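Local coordinates for probable leucine/isoleucine/valine-binding protein (Rhodopirellula baltica, PDB 4KV7), which probably binds leucine, isoleucine, valine or a related ligand as a periplasmic binding protein, although its function has not been established, at residues Q16-S27 / S56-G67; R79-L87 / E323-A331. The protein carries 1 engineered substitution. All coordinates share one frame; numbering follows the deposited sequence. Where two conformers were deposited one is given.

Contact 1 (Q16-S27 / S56-G67)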
loop_
_atom_site.group_PDB
_atom_site.type_symbol
_atom_site.label_atom_id
_atom_site.label_comp_id
_atom_site.label_asym_id
_atom_site.label_seq_id
_atom_site.Cartn_x
_atom_site.Cartn_y
_atom_site.Cartn_z
ATOM N N GLN A 16 -8.791 20.987 21.122
ATOM C CA GLN A 16 -8.264 21.473 19.859
ATOM C C GLN A 16 -8.571 20.476 18.760
ATOM O O GLN A 16 -8.270 19.285 18.880
ATOM C CB GLN A 16 -6.754 21.710 19.924
ATOM C CG GLN A 16 -6.188 22.297 18.630
ATOM C CD GLN A 16 -4.677 22.190 18.527
ATOM O OE1 GLN A 16 -4.022 21.617 19.395
ATOM N NE2 GLN A 16 -4.117 22.734 17.450
ATOM N N LEU A 17 -9.168 20.967 17.683
ATOM C CA LEU A 17 -9.464 20.141 16.527
ATOM C C LEU A 17 -8.194 19.918 15.707
ATOM O O LEU A 17 -7.538 20.877 15.294
ATOM C CB LEU A 17 -10.534 20.819 15.670
ATOM C CG LEU A 17 -11.008 20.016 14.461
ATOM C CD1 LEU A 17 -11.726 18.753 14.916
ATOM C CD2 LEU A 17 -11.900 20.863 13.564
ATOM N N LEU A 18 -7.836 18.654 15.500
ATOM C CA LEU A 18 -6.684 18.298 14.674
ATOM C C LEU A 18 -7.177 17.685 13.375
ATOM O O LEU A 18 -7.621 16.540 13.355
ATOM C CB LEU A 18 -5.772 17.316 15.416
ATOM C CG LEU A 18 -5.283 17.745 16.799
ATOM C CD1 LEU A 18 -4.405 16.657 17.410
ATOM C CD2 LEU A 18 -4.530 19.070 16.729
ATOM N N LYS A 19 -7.106 18.457 12.293
ATOM C CA LYS A 19 -7.603 18.020 10.992
ATOM C C LYS A 19 -6.521 17.379 10.140
ATOM O O LYS A 19 -5.472 17.978 9.890
ATOM C CB LYS A 19 -8.209 19.207 10.235
ATOM C CG LYS A 19 -9.505 19.746 10.834
ATOM C CD LYS A 19 -10.031 20.967 10.081
ATOM C CE LYS A 19 -9.106 22.150 10.241
ATOM N NZ LYS A 19 -9.644 23.383 9.575
ATOM N N PHE A 20 -6.795 16.164 9.693
ATOM C CA PHE A 20 -5.923 15.469 8.761
ATOM C C PHE A 20 -6.668 15.243 7.457
ATOM O O PHE A 20 -7.881 15.044 7.462
ATOM C CB PHE A 20 -5.444 14.162 9.387
ATOM C CG PHE A 20 -4.580 14.391 10.581
ATOM C CD1 PHE A 20 -3.266 14.800 10.416
ATOM C CD2 PHE A 20 -5.096 14.303 11.864
ATOM C CE1 PHE A 20 -2.464 15.063 11.503
ATOM C CE2 PHE A 20 -4.296 14.568 12.963
ATOM C CZ PHE A 20 -2.978 14.953 12.784
ATOM N N GLY A 21 -5.955 15.298 6.337
ATOM C CA GLY A 21 -6.596 15.139 5.045
ATOM C C GLY A 21 -6.205 13.859 4.340
ATOM O O GLY A 21 -5.191 13.239 4.657
HETATM N N MSE A 22 -7.022 13.468 3.372
HETATM C CA MSE A 22 -6.767 12.299 2.545
HETATM C C MSE A 22 -7.478 12.500 1.220
HETATM O O MSE A 22 -8.626 12.944 1.200
HETATM C CB MSE A 22 -7.291 11.050 3.264
HETATM C CG MSE A 22 -7.166 9.725 2.497
HETATM SE SE MSE A 22 -8.114 8.198 3.353
HETATM C CE MSE A 22 -6.909 7.980 4.859
ATOM N N SER A 23 -6.781 12.228 0.117
ATOM C CA SER A 23 -7.408 12.135 -1.202
ATOM C C SER A 23 -7.189 10.710 -1.655
ATOM O O SER A 23 -6.060 10.237 -1.659
ATOM C CB SER A 23 -6.763 13.101 -2.186
ATOM O OG SER A 23 -7.415 13.053 -3.442
ATOM N N THR A 24 -8.251 9.998 -2.003
ATOM C CA THR A 24 -8.096 8.577 -2.242
ATOM C C THR A 24 -9.262 7.971 -2.995
ATOM O O THR A 24 -10.287 8.606 -3.202
ATOM C CB THR A 24 -7.891 7.848 -0.909
ATOM O OG1 THR A 24 -7.181 6.630 -1.155
ATOM C CG2 THR A 24 -9.220 7.569 -0.186
ATOM N N ALA A 25 -9.091 6.721 -3.402
ATOM C CA ALA A 25 -10.111 6.017 -4.168
ATOM C C ALA A 25 -11.217 5.526 -3.238
ATOM O O ALA A 25 -11.102 4.465 -2.619
ATOM C CB ALA A 25 -9.485 4.851 -4.919
ATOM N N LEU A 26 -12.286 6.310 -3.128
ATOM C CA LEU A 26 -13.449 5.923 -2.338
ATOM C C LEU A 26 -14.581 5.411 -3.223
ATOM O O LEU A 26 -15.565 4.872 -2.723
ATOM C CB LEU A 26 -13.944 7.088 -1.475
ATOM C CG LEU A 26 -12.922 7.605 -0.459
ATOM C CD1 LEU A 26 -13.442 8.851 0.244
ATOM C CD2 LEU A 26 -12.562 6.524 0.560
ATOM N N SER A 27 -14.437 5.580 -4.533
ATOM C CA SER A 27 -15.368 5.036 -5.510
ATOM C C SER A 27 -14.551 4.590 -6.712
ATOM O O SER A 27 -13.346 4.812 -6.784
ATOM C CB SER A 27 -16.380 6.096 -5.945
ATOM O OG SER A 27 -15.742 7.116 -6.704
ATOM N N SER A 56 -7.851 16.347 25.436
ATOM C CA SER A 56 -8.249 17.664 24.939
ATOM C C SER A 56 -7.890 17.919 23.475
ATOM O O SER A 56 -7.697 19.069 23.066
ATOM C CB SER A 56 -7.694 18.776 25.832
ATOM O OG SER A 56 -8.183 18.638 27.152
ATOM N N LYS A 57 -7.807 16.845 22.692
ATOM C CA LYS A 57 -7.622 16.946 21.245
ATOM C C LYS A 57 -8.736 16.168 20.577
ATOM O O LYS A 57 -9.154 15.120 21.072
ATOM C CB LYS A 57 -6.276 16.360 20.800
ATOM C CG LYS A 57 -5.057 17.008 21.428
ATOM C CD LYS A 57 -4.982 18.500 21.155
ATOM C CE LYS A 57 -3.737 19.096 21.805
ATOM N NZ LYS A 57 -3.731 20.584 21.804
ATOM N N THR A 58 -9.215 16.679 19.451
ATOM C CA THR A 58 -10.197 15.964 18.644
ATOM C C THR A 58 -9.623 15.677 17.266
ATOM O O THR A 58 -9.272 16.600 16.530
ATOM C CB THR A 58 -11.491 16.775 18.490
ATOM O OG1 THR A 58 -12.053 17.030 19.785
ATOM C CG2 THR A 58 -12.496 16.013 17.636
ATOM N N LEU A 59 -9.523 14.399 16.923
ATOM C CA LEU A 59 -9.016 13.999 15.624
ATOM C C LEU A 59 -10.137 14.037 14.605
ATOM O O LEU A 59 -11.255 13.608 14.889
ATOM C CB LEU A 59 -8.455 12.587 15.707
ATOM C CG LEU A 59 -7.225 12.411 16.593
ATOM C CD1 LEU A 59 -7.002 10.938 16.898
ATOM C CD2 LEU A 59 -5.995 13.016 15.928
ATOM N N LYS A 60 -9.841 14.551 13.418
ATOM C CA LYS A 60 -10.821 14.567 12.341
ATOM C C LYS A 60 -10.110 14.255 11.043
ATOM O O LYS A 60 -9.053 14.822 10.758
ATOM C CB LYS A 60 -11.494 15.936 12.234
ATOM C CG LYS A 60 -12.551 16.014 11.131
ATOM C CD LYS A 60 -13.176 17.407 11.045
ATOM C CE LYS A 60 -14.230 17.475 9.947
ATOM N NZ LYS A 60 -15.440 16.673 10.291
ATOM N N LEU A 61 -10.680 13.341 10.267
ATOM C CA LEU A 61 -10.158 13.030 8.947
ATOM C C LEU A 61 -11.080 13.604 7.887
ATOM O O LEU A 61 -12.281 13.311 7.883
ATOM C CB LEU A 61 -10.066 11.523 8.750
ATOM C CG LEU A 61 -9.479 11.071 7.405
ATOM C CD1 LEU A 61 -7.991 11.384 7.322
ATOM C CD2 LEU A 61 -9.712 9.577 7.187
ATOM N N ILE A 62 -10.532 14.446 7.017
ATOM C CA ILE A 62 -11.269 14.962 5.869
ATOM C C ILE A 62 -10.817 14.145 4.669
ATOM O O ILE A 62 -9.685 14.290 4.190
ATOM C CB ILE A 62 -10.989 16.451 5.650
ATOM C CG1 ILE A 62 -11.362 17.229 6.913
ATOM C CG2 ILE A 62 -11.752 16.964 4.431
ATOM C CD1 ILE A 62 -10.975 18.693 6.884
ATOM N N ALA A 63 -11.676 13.227 4.229
ATOM C CA ALA A 63 -11.337 12.283 3.171
ATOM C C ALA A 63 -12.120 12.600 1.908
ATOM O O ALA A 63 -13.353 12.551 1.906
ATOM C CB ALA A 63 -11.614 10.861 3.625
ATOM N N LEU A 64 -11.396 12.937 0.847
ATOM C CA LEU A 64 -11.985 13.314 -0.427
ATOM C C LEU A 64 -11.717 12.204 -1.438
ATOM O O LEU A 64 -10.631 11.628 -1.465
ATOM C CB LEU A 64 -11.377 14.629 -0.912
ATOM C CG LEU A 64 -11.473 15.803 0.071
ATOM C CD1 LEU A 64 -10.896 17.079 -0.528
ATOM C CD2 LEU A 64 -12.904 16.032 0.545
ATOM N N ASP A 65 -12.714 11.917 -2.264
ATOM C CA ASP A 65 -12.631 10.879 -3.282
ATOM C C ASP A 65 -11.942 11.411 -4.530
ATOM O O ASP A 65 -12.326 12.446 -5.062
ATOM C CB ASP A 65 -14.054 10.436 -3.632
ATOM C CG ASP A 65 -14.113 9.242 -4.580
ATOM O OD1 ASP A 65 -13.114 8.521 -4.775
ATOM O OD2 ASP A 65 -15.225 9.019 -5.115
ATOM N N ASP A 66 -10.924 10.697 -4.998
ATOM C CA ASP A 66 -10.359 10.963 -6.324
ATOM C C ASP A 66 -10.501 9.809 -7.308
ATOM O O ASP A 66 -10.027 9.906 -8.434
ATOM C CB ASP A 66 -8.909 11.481 -6.279
ATOM C CG ASP A 66 -7.931 10.508 -5.653
ATOM O OD1 ASP A 66 -8.177 9.279 -5.640
ATOM O OD2 ASP A 66 -6.876 10.997 -5.185
ATOM N N GLY A 67 -11.155 8.730 -6.887
ATOM C CA GLY A 67 -11.375 7.597 -7.771
ATOM C C GLY A 67 -10.102 6.980 -8.334
ATOM O O GLY A 67 -10.168 6.306 -9.366
HETATM O O HOH W 1 -4.654 9.874 -4.104
HETATM O O HOH W 2 -11.151 3.619 -8.095
#
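At the edge of the Phe20 ring, near its plane, sits a methyl of Leu59, with CD2 of Leu59 3.8 Å from CE2 of Phe20. The Asp65 carboxylate is flanked on both faces: Leu26 N and Gly67 N reach OD1 from opposite sides, each more than 50° out of the plane. In contrast, Ser27 OG meets Asp65 OD2 on its syn lone pair, at a short 2.5 Å. Asp65 thus binds three groups, closing an Asx turn with Gly67 and tying the loop after strand 16-24 to the end of strand 57-65; Arg72 adds a salt bridge at OD2. On Asp66, OD2 accepts from Ser23 OG at 2.7 Å, from above the carboxylate plane. Asp66 has its CG between backbone N and carbonyl carbon (chi1 61°), which turns the carboxylate toward Ser23 on the neighbouring strand. At the far end the amide of Gln16 takes Lys57 NZ in its carbonyl plane, OE1 to NZ 2.6 Å; the bend of the Lys57 chain swings the amine over to Gln16 on the adjacent strand. Between these polar ends, CE of Met22, here selenomethionine, touches Leu61 CD2 at 4.0 Å, beside helix 31-50, while Lys19 CD lies 4.0 Å from Ile62 CD1 on the other face and sends its amine on to His84 O. The backbones run in parallel register from Gln16-Lys57 to Thr24-Asp65, with a segment-axis angle of 25° and backbone N-H...O hydrogen bonds given alternately by one strand and the other, such as Leu64 N to Met22 O at 2.8 Å. With helix 31-50 connecting the two strands, this is the beta-alpha-beta crossover that opens the first alpha/beta lobe of a periplasmic binding protein.

Contact 2 (R79-L87 / E323-A331)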
loop_
_atom_site.group_PDB
_atom_site.type_symbol
_atom_site.label_atom_id
_atom_site.label_comp_id
_atom_site.label_asym_id
_atom_site.label_seq_id
_atom_site.Cartn_x
_atom_site.Cartn_y
_atom_site.Cartn_z
ATOM N N ARG A 79 -7.717 21.782 -2.083
ATOM C CA ARG A 79 -8.727 22.047 -1.064
ATOM C C ARG A 79 -8.247 21.636 0.328
ATOM O O ARG A 79 -8.446 22.370 1.299
ATOM C CB ARG A 79 -10.061 21.369 -1.413
ATOM C CG ARG A 79 -10.749 21.948 -2.650
ATOM C CD ARG A 79 -12.277 21.898 -2.559
ATOM N NE ARG A 79 -12.781 20.547 -2.313
ATOM C CZ ARG A 79 -13.009 19.643 -3.260
ATOM N NH1 ARG A 79 -12.765 19.934 -4.533
ATOM N NH2 ARG A 79 -13.472 18.443 -2.936
ATOM N N LEU A 80 -7.600 20.480 0.426
ATOM C CA LEU A 80 -7.124 19.988 1.713
ATOM C C LEU A 80 -6.065 20.909 2.310
ATOM O O LEU A 80 -6.083 21.191 3.507
ATOM C CB LEU A 80 -6.565 18.565 1.583
ATOM C CG LEU A 80 -7.605 17.486 1.284
ATOM C CD1 LEU A 80 -6.906 16.194 0.910
ATOM C CD2 LEU A 80 -8.514 17.288 2.481
ATOM N N THR A 81 -5.142 21.382 1.477
ATOM C CA THR A 81 -4.027 22.186 1.975
ATOM C C THR A 81 -4.386 23.664 2.127
ATOM O O THR A 81 -3.846 24.353 2.993
ATOM C CB THR A 81 -2.773 22.055 1.088
ATOM O OG1 THR A 81 -3.090 22.429 -0.258
ATOM C CG2 THR A 81 -2.249 20.624 1.113
ATOM N N ASP A 82 -5.290 24.155 1.287
ATOM C CA ASP A 82 -5.718 25.544 1.374
ATOM C C ASP A 82 -6.882 25.668 2.346
ATOM O O ASP A 82 -6.683 25.943 3.530
ATOM C CB ASP A 82 -6.112 26.069 -0.010
ATOM C CG ASP A 82 -6.398 27.565 -0.023
ATOM O OD1 ASP A 82 -6.614 28.158 1.054
ATOM O OD2 ASP A 82 -6.411 28.150 -1.126
ATOM N N GLU A 83 -8.101 25.463 1.859
ATOM C CA GLU A 83 -9.271 25.804 2.659
ATOM C C GLU A 83 -9.439 24.962 3.928
ATOM O O GLU A 83 -9.870 25.485 4.952
ATOM C CB GLU A 83 -10.552 25.831 1.817
ATOM C CG GLU A 83 -11.187 24.485 1.552
ATOM C CD GLU A 83 -12.309 24.579 0.529
ATOM O OE1 GLU A 83 -13.476 24.319 0.894
ATOM O OE2 GLU A 83 -12.015 24.918 -0.636
ATOM N N HIS A 84 -9.083 23.681 3.882
ATOM C CA HIS A 84 -9.233 22.840 5.068
ATOM C C HIS A 84 -8.070 22.985 6.042
ATOM O O HIS A 84 -8.178 22.596 7.206
ATOM C CB HIS A 84 -9.414 21.374 4.679
ATOM C CG HIS A 84 -10.690 21.103 3.947
ATOM N ND1 HIS A 84 -11.929 21.340 4.504
ATOM C CD2 HIS A 84 -10.919 20.607 2.710
ATOM C CE1 HIS A 84 -12.867 21.007 3.635
ATOM N NE2 HIS A 84 -12.283 20.560 2.539
ATOM N N GLU A 85 -6.960 23.536 5.557
ATOM C CA GLU A 85 -5.783 23.776 6.393
ATOM C C GLU A 85 -5.324 22.530 7.143
ATOM O O GLU A 85 -4.963 22.613 8.319
ATOM C CB GLU A 85 -6.060 24.902 7.398
ATOM C CG GLU A 85 -6.444 26.215 6.754
ATOM C CD GLU A 85 -6.621 27.330 7.767
ATOM O OE1 GLU A 85 -7.324 27.120 8.780
ATOM O OE2 GLU A 85 -6.059 28.419 7.543
ATOM N N VAL A 86 -5.342 21.377 6.484
ATOM C CA VAL A 86 -5.021 20.146 7.197
ATOM C C VAL A 86 -3.572 20.120 7.683
ATOM O O VAL A 86 -2.692 20.747 7.088
ATOM C CB VAL A 86 -5.328 18.879 6.367
ATOM C CG1 VAL A 86 -6.792 18.845 5.957
ATOM C CG2 VAL A 86 -4.414 18.773 5.141
ATOM N N LEU A 87 -3.346 19.399 8.775
ATOM C CA LEU A 87 -2.032 19.327 9.412
ATOM C C LEU A 87 -1.085 18.362 8.703
ATOM O O LEU A 87 0.143 18.507 8.792
ATOM C CB LEU A 87 -2.185 18.926 10.881
ATOM C CG LEU A 87 -3.076 19.843 11.721
ATOM C CD1 LEU A 87 -3.305 19.255 13.105
ATOM C CD2 LEU A 87 -2.498 21.253 11.813
ATOM N N GLU A 323 2.708 23.871 20.083
ATOM C CA GLU A 323 1.729 23.917 19.011
ATOM C C GLU A 323 1.828 22.714 18.088
ATOM O O GLU A 323 2.910 22.340 17.631
ATOM C CB GLU A 323 1.910 25.207 18.213
ATOM C CG GLU A 323 0.956 25.370 17.049
ATOM C CD GLU A 323 1.140 26.696 16.342
ATOM O OE1 GLU A 323 2.300 27.081 16.085
ATOM O OE2 GLU A 323 0.124 27.361 16.055
ATOM N N ILE A 324 0.684 22.097 17.822
ATOM C CA ILE A 324 0.612 21.040 16.831
ATOM C C ILE A 324 0.343 21.695 15.477
ATOM O O ILE A 324 -0.682 22.352 15.280
ATOM C CB ILE A 324 -0.460 20.013 17.200
ATOM C CG1 ILE A 324 -0.077 19.333 18.521
ATOM C CG2 ILE A 324 -0.615 18.982 16.088
ATOM C CD1 ILE A 324 -1.233 18.680 19.248
ATOM N N SER A 325 1.298 21.545 14.566
ATOM C CA SER A 325 1.254 22.218 13.277
ATOM C C SER A 325 1.890 21.315 12.237
ATOM O O SER A 325 2.433 20.264 12.568
ATOM C CB SER A 325 2.047 23.522 13.338
ATOM O OG SER A 325 3.424 23.244 13.549
ATOM N N ARG A 326 1.822 21.731 10.974
ATOM C CA ARG A 326 2.502 21.022 9.902
ATOM C C ARG A 326 3.976 20.844 10.231
ATOM O O ARG A 326 4.521 19.756 10.108
ATOM C CB ARG A 326 2.347 21.778 8.587
ATOM C CG ARG A 326 0.938 21.702 8.022
ATOM C CD ARG A 326 0.773 22.527 6.762
ATOM N NE ARG A 326 -0.611 22.439 6.302
ATOM C CZ ARG A 326 -1.128 23.155 5.308
ATOM N NH1 ARG A 326 -0.371 24.007 4.630
ATOM N NH2 ARG A 326 -2.410 23.009 4.990
ATOM N N SER A 327 4.620 21.915 10.683
ATOM C CA SER A 327 6.046 21.853 10.967
ATOM C C SER A 327 6.358 20.974 12.180
ATOM O O SER A 327 7.307 20.194 12.154
ATOM C CB SER A 327 6.628 23.255 11.148
ATOM O OG SER A 327 6.054 23.909 12.263
ATOM N N SER A 328 5.559 21.078 13.237
ATOM C CA SER A 328 5.857 20.255 14.409
ATOM C C SER A 328 5.512 18.778 14.177
ATOM O O SER A 328 6.119 17.896 14.774
ATOM C CB SER A 328 5.217 20.808 15.687
ATOM O OG SER A 328 3.808 20.699 15.654
ATOM N N ILE A 329 4.559 18.499 13.292
ATOM C CA ILE A 329 4.270 17.111 12.953
ATOM C C ILE A 329 5.399 16.500 12.120
ATOM O O ILE A 329 5.825 15.380 12.383
ATOM C CB ILE A 329 2.909 16.956 12.267
ATOM C CG1 ILE A 329 1.801 17.153 13.307
ATOM C CG2 ILE A 329 2.786 15.584 11.585
ATOM C CD1 ILE A 329 0.414 17.199 12.731
ATOM N N ALA A 330 5.901 17.250 11.146
ATOM C CA ALA A 330 7.026 16.786 10.346
ATOM C C ALA A 330 8.216 16.475 11.261
ATOM O O ALA A 330 8.852 15.428 11.136
ATOM C CB ALA A 330 7.398 17.828 9.303
ATOM N N ALA A 331 8.497 17.376 12.197
ATOM C CA ALA A 331 9.602 17.182 13.130
ATOM C C ALA A 331 9.354 15.980 14.038
ATOM O O ALA A 331 10.263 15.193 14.296
ATOM C CB ALA A 331 9.838 18.443 13.955
HETATM O O HOH W 3 -1.272 26.046 2.725
#
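Arg326 grips the carbonyl oxygen of Val86 side-on with two nitrogens, NE at 2.8 Å from Val86 O and NH2 at 3.1 Å from the same atom. The NE bond is the straighter, 159° at its hydrogen against 137° for NH2. NH2 also donates to Thr81 O at 2.8 Å, arriving in the carbonyl plane on a lone pair. Both acceptors lie within 4° of the guanidinium plane, which fixes the rotation of the group as well as its position. Water 3 lies near the guanidinium plane on the NH1 side, accepting from NH1 and donating to Thr81 O, and NH1 has a further, weak bond to Thr108 O. Extended from CG to NE, the side chain of Arg326 bridges from the first turn of its own helix to the end of helix 70-81, placing the guanidinium beside the loop beyond. A lysine in its place would probably keep a charge here but lose the planar, two-nitrogen grip, leaving Val86 O or Thr81 O without its mate. Outward from this, Leu87 O approaches CG of Arg326 at 3.4 Å and is buried with no hydrogen-bonding partner. The Leu87 side chain supplies the apolar part: its CB meets Ile329 CD1 at 3.6 Å, and its CD1 lies 4.0 Å from Ile324 CG2, the two side chains crossing at about a right angle. Leu18 and Phe20 of strand 16-24 also pack against Leu87. No acidic side chain meets Arg326 across this contact; its positive charge faces carbonyl oxygens, including one from the last turn of helix 70-81, where the helix dipole would be expected to make the acceptor more attractive to a cation.

Overall arrangement
Contact 1 is a continuous interface between paired strands, burying 1177 Å², whereas contact 2 buries 318 Å² and rests largely on one arginine and one leucine. Both are partly buried, though the centre of contact 2 lies farther from that of the chain, about 23 Å against about 18 Å. They share a neighbourhood: strand 57-65 is followed by helix 70-81, and Lys19 O is 2.8 Å from Leu87 N, a probable hydrogen bond that links the two contacts. Carboxylates take hydroxyls and amides where the strands of 16-27 and 56-67 end; in 79-87 with 323-331, a guanidinium instead takes backbone carbonyls, bringing a segment from late in the chain against the first lobe.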